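Local structure of putative uncharacterized protein (Archaeoglobus fulgidus, 4KPP) at residues V119-F124 with I336-A341; G137-I142 with L332-S337. The protein probably exchanges calcium ions for protons across the membrane as a transporter of the sodium/calcium exchanger family. All coordinates share one frame; numbering follows the deposited sequence.

Interaction 1: V119-F124 with I336-A341. With CA (calcium ion), chain D.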
# COMPACT_ATOMS: atom_id res chain seq x y z
N VAL A 119 4.85 -10.01 8.84
CA VAL A 119 6.15 -10.20 8.22
C VAL A 119 7.27 -10.25 9.27
O VAL A 119 8.18 -11.08 9.18
CB VAL A 119 6.44 -9.11 7.17
CG1 VAL A 119 7.88 -9.17 6.70
CG2 VAL A 119 5.49 -9.26 6.00
N ALA A 120 7.18 -9.39 10.28
CA ALA A 120 8.15 -9.38 11.36
C ALA A 120 8.12 -10.69 12.15
O ALA A 120 9.16 -11.25 12.47
CB ALA A 120 7.93 -8.18 12.28
N PHE A 121 6.92 -11.17 12.46
CA PHE A 121 6.75 -12.42 13.20
C PHE A 121 7.31 -13.63 12.46
O PHE A 121 7.95 -14.50 13.06
CB PHE A 121 5.28 -12.66 13.54
CG PHE A 121 4.81 -11.93 14.76
CD1 PHE A 121 5.64 -11.78 15.86
CD2 PHE A 121 3.54 -11.38 14.81
CE1 PHE A 121 5.21 -11.09 16.99
CE2 PHE A 121 3.10 -10.70 15.93
CZ PHE A 121 3.94 -10.55 17.02
N ILE A 122 7.07 -13.68 11.15
CA ILE A 122 7.58 -14.77 10.33
C ILE A 122 9.10 -14.71 10.26
O ILE A 122 9.78 -15.73 10.31
CB ILE A 122 6.97 -14.74 8.91
CG1 ILE A 122 5.46 -14.96 8.98
CG2 ILE A 122 7.63 -15.78 8.02
CD1 ILE A 122 4.78 -14.96 7.64
N ALA A 123 9.62 -13.49 10.17
CA ALA A 123 11.06 -13.26 10.16
C ALA A 123 11.69 -13.73 11.48
O ALA A 123 12.81 -14.24 11.49
CB ALA A 123 11.37 -11.80 9.91
N PHE A 124 10.96 -13.55 12.57
CA PHE A 124 11.42 -14.00 13.88
C PHE A 124 11.63 -15.51 13.92
O PHE A 124 12.66 -15.98 14.41
CB PHE A 124 10.44 -13.58 14.97
CG PHE A 124 10.39 -12.10 15.21
CD1 PHE A 124 11.51 -11.31 14.97
CD2 PHE A 124 9.23 -11.49 15.66
CE1 PHE A 124 11.47 -9.94 15.19
CE2 PHE A 124 9.19 -10.12 15.88
CZ PHE A 124 10.31 -9.35 15.64
N ILE A 336 12.96 -3.51 14.58
CA ILE A 336 11.59 -3.88 14.94
C ILE A 336 11.61 -5.08 15.87
O ILE A 336 11.90 -6.20 15.46
CB ILE A 336 10.73 -4.20 13.69
CG1 ILE A 336 10.71 -3.01 12.73
CG2 ILE A 336 9.31 -4.56 14.11
CD1 ILE A 336 9.87 -3.23 11.50
N SER A 337 11.29 -4.83 17.14
CA SER A 337 11.33 -5.88 18.15
C SER A 337 9.99 -6.62 18.23
O SER A 337 9.02 -6.22 17.59
CB SER A 337 11.68 -5.29 19.52
OG SER A 337 10.70 -4.37 19.95
N TRP A 338 9.96 -7.69 19.01
CA TRP A 338 8.76 -8.51 19.14
C TRP A 338 7.69 -7.77 19.93
O TRP A 338 6.49 -7.94 19.68
CB TRP A 338 9.09 -9.86 19.78
CG TRP A 338 8.53 -10.02 21.16
CD1 TRP A 338 9.09 -9.60 22.33
CD2 TRP A 338 7.29 -10.65 21.51
NE1 TRP A 338 8.28 -9.93 23.39
CE2 TRP A 338 7.16 -10.57 22.91
CE3 TRP A 338 6.28 -11.27 20.77
CZ2 TRP A 338 6.06 -11.10 23.59
CZ3 TRP A 338 5.18 -11.79 21.45
CH2 TRP A 338 5.09 -11.70 22.84
N LYS A 339 8.12 -6.93 20.87
CA LYS A 339 7.20 -6.11 21.65
C LYS A 339 6.51 -5.09 20.74
O LYS A 339 5.29 -4.93 20.79
CB LYS A 339 7.92 -5.39 22.79
CG LYS A 339 8.43 -6.31 23.89
CD LYS A 339 9.04 -5.50 25.03
CE LYS A 339 9.60 -6.40 26.12
NZ LYS A 339 8.80 -6.36 27.38
N GLU A 340 7.30 -4.41 19.92
CA GLU A 340 6.77 -3.40 19.01
C GLU A 340 5.85 -4.01 17.96
O GLU A 340 4.80 -3.46 17.67
CB GLU A 340 7.92 -2.63 18.34
CG GLU A 340 8.75 -1.79 19.29
CD GLU A 340 9.99 -1.22 18.62
OE1 GLU A 340 10.44 -1.79 17.61
OE2 GLU A 340 10.51 -0.19 19.11
N ALA A 341 6.25 -5.15 17.41
CA ALA A 341 5.43 -5.86 16.43
C ALA A 341 4.12 -6.34 17.04
O ALA A 341 3.05 -6.18 16.44
CB ALA A 341 6.20 -7.02 15.82
CA CA D . 12.05 -0.40 17.14
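OE1 of E340 is gripped twice, just behind the surface where I336, W338 and A341 meet A120, F121 and F124. The calcium ion binds it at 2.2 Å, and S337 N donates a hydrogen bond of 3.2 Å to the same OE1. That bond is nearly straight (170°), although the N-H comes in from above the carboxylate plane. In return E340 N gives S337 OG a weak bond, which completes a capping box at the start of helix 338-353. OE2 of E340 also binds the calcium.

Across the contact the meeting is aromatic and apolar. F124 has CG anti to the carbonyl carbon (chi1 -69°), and its ring brings CZ to within 3.5 Å of I336 O, which lies at the ring edge. Its CE2 sits 3.7 Å from W338 CA, and the two side chains run roughly perpendicular. F121 and W338 touch rim to rim instead, F121 CE1 to W338 CE3 at 3.9 Å. Deeper in, A120 CB reaches A341 CB at 4.1 Å and also touches I336 CG2, small side chains consistent with the close approach of the helices, A120 CA to A341 CA 6.7 Å.

The polar work is therefore done within 336-341, where the calcium on both oxygens and the S337 N-H on OE1 would probably fix the carboxylate's rotation, while 119-124 contributes methyl and ring carbons that pack on I336, W338 and A341.

Interaction 2: G137-I142 with L332-S337. With CA (calcium ion), chain D.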
# COMPACT_ATOMS: atom_id res chain seq x y z
N GLY A 137 19.19 3.42 5.25
CA GLY A 137 18.45 4.16 4.25
C GLY A 137 17.00 4.39 4.65
O GLY A 137 16.33 5.24 4.08
N ILE A 138 16.53 3.63 5.63
CA ILE A 138 15.16 3.75 6.13
C ILE A 138 14.89 5.15 6.70
O ILE A 138 13.75 5.62 6.68
CB ILE A 138 14.84 2.61 7.14
CG1 ILE A 138 14.45 1.34 6.39
CG2 ILE A 138 13.71 2.98 8.08
CD1 ILE A 138 13.26 1.53 5.47
N ARG A 139 15.94 5.81 7.18
CA ARG A 139 15.80 7.16 7.73
C ARG A 139 15.17 8.14 6.74
O ARG A 139 14.56 9.13 7.13
CB ARG A 139 17.15 7.71 8.19
CG ARG A 139 17.82 6.91 9.30
CD ARG A 139 18.96 7.71 9.91
NE ARG A 139 19.99 6.87 10.52
CZ ARG A 139 20.00 6.49 11.79
NH1 ARG A 139 20.97 5.73 12.26
NH2 ARG A 139 19.02 6.88 12.60
N LEU A 140 15.32 7.84 5.45
CA LEU A 140 14.67 8.62 4.40
C LEU A 140 13.16 8.52 4.56
O LEU A 140 12.48 9.53 4.75
CB LEU A 140 15.10 8.09 3.02
CG LEU A 140 15.09 9.00 1.79
CD1 LEU A 140 14.93 8.17 0.52
CD2 LEU A 140 14.04 10.10 1.84
N GLU A 141 12.63 7.30 4.47
CA GLU A 141 11.19 7.09 4.55
C GLU A 141 10.62 7.54 5.89
O GLU A 141 9.49 8.00 5.96
CB GLU A 141 10.80 5.63 4.26
CG GLU A 141 11.96 4.66 4.18
CD GLU A 141 12.64 4.66 2.82
OE1 GLU A 141 11.93 4.54 1.79
OE2 GLU A 141 13.88 4.79 2.77
N ILE A 142 11.42 7.41 6.95
CA ILE A 142 11.02 7.86 8.28
C ILE A 142 10.71 9.36 8.29
O ILE A 142 9.70 9.79 8.85
CB ILE A 142 12.12 7.56 9.33
CG1 ILE A 142 12.26 6.06 9.54
CG2 ILE A 142 11.81 8.26 10.65
CD1 ILE A 142 13.30 5.68 10.57
N LEU A 332 12.41 4.43 14.50
CA LEU A 332 13.52 5.34 14.78
C LEU A 332 14.83 4.66 15.20
O LEU A 332 15.92 5.14 14.87
CB LEU A 332 13.10 6.38 15.83
CG LEU A 332 12.21 7.52 15.33
CD1 LEU A 332 11.75 8.38 16.50
CD2 LEU A 332 12.93 8.37 14.29
N ASP A 333 14.73 3.55 15.93
CA ASP A 333 15.93 2.82 16.36
C ASP A 333 16.45 1.88 15.27
O ASP A 333 17.39 1.11 15.50
CB ASP A 333 15.66 2.06 17.67
CG ASP A 333 14.44 1.17 17.59
OD1 ASP A 333 13.80 1.13 16.52
OD2 ASP A 333 14.12 0.51 18.60
N LEU A 334 15.85 1.96 14.08
CA LEU A 334 16.20 1.11 12.94
C LEU A 334 16.10 -0.38 13.28
O LEU A 334 16.84 -1.20 12.75
CB LEU A 334 17.60 1.44 12.40
CG LEU A 334 17.75 2.81 11.74
CD1 LEU A 334 19.15 3.00 11.17
CD2 LEU A 334 16.70 2.99 10.66
N LYS A 335 15.17 -0.71 14.17
CA LYS A 335 14.93 -2.09 14.57
C LYS A 335 13.45 -2.31 14.89
O LYS A 335 12.77 -1.42 15.40
CB LYS A 335 15.78 -2.44 15.80
N ILE A 336 12.96 -3.51 14.58
CA ILE A 336 11.59 -3.88 14.94
C ILE A 336 11.61 -5.08 15.87
O ILE A 336 11.90 -6.20 15.46
CB ILE A 336 10.73 -4.20 13.69
CG1 ILE A 336 10.71 -3.01 12.73
CG2 ILE A 336 9.31 -4.56 14.11
CD1 ILE A 336 9.87 -3.23 11.50
N SER A 337 11.29 -4.83 17.14
CA SER A 337 11.33 -5.88 18.15
C SER A 337 9.99 -6.62 18.23
O SER A 337 9.02 -6.22 17.59
CB SER A 337 11.68 -5.29 19.52
OG SER A 337 10.70 -4.37 19.95
CA CA D . 12.05 -0.40 17.14
O HOH W 1 16.63 7.18 12.94
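The first turns of helix 138-152 run beside the bend 332-334, with CA of I138 and of L334 7.4 Å apart and the same spacing between CA of I142 and of L332. L334 takes a left-handed backbone conformation (phi 56°) and makes the largest contribution of any residue. Its CD1 lies over one face of the R139 guanidinium, 3.5 Å from R139 NH1 and offset toward the rim, with the two side chains crossing almost perpendicularly. Its other methyl, CD2, packs 3.9 Å from I138 CG2, and I142 CD1 adds a looser touch. One turn along, I142 CG2 meets L332 CD2 at 3.8 Å.

R139 NH2 forms a salt bridge with E381 of helix 379-393; a water between NH2 and L332 O sits too near the nitrogen to be trusted as a bridge. An alanine at R139 would probably leave E381 without its charge mate and the CD1 methyl of L334 without its flat cover.

On either side of L334 in sequence, D333 and K335 turn to the metal. D333 OD1 accepts from K335 N at 3.3 Å, an Asx turn, while both carboxylate oxygens of D333 and K335 O bind calcium; with I330 O and E340 they form the calcium site.

Overall arrangement
Interactions 1 and 2 lie with their centres 14 Å apart and share I336 and S337, so 332-341 is a continuous run of chain touched by two different helices, 96-127 in interaction 1 and 138-152 in interaction 2. The calcium ion joins them. D333 and K335 come from interaction 2 and E340 from interaction 1, with I330 O completing the protein ligands. E340 OE2 and D333 OD2 stand 3.7 Å apart, and the ion between these carboxylates would offset their like charges. Strand 335-337 pairs with strand 131-133 (I336 with V132), and V132 also touches F124 of interaction 1; L334 of interaction 2 bonds to L134 through its backbone.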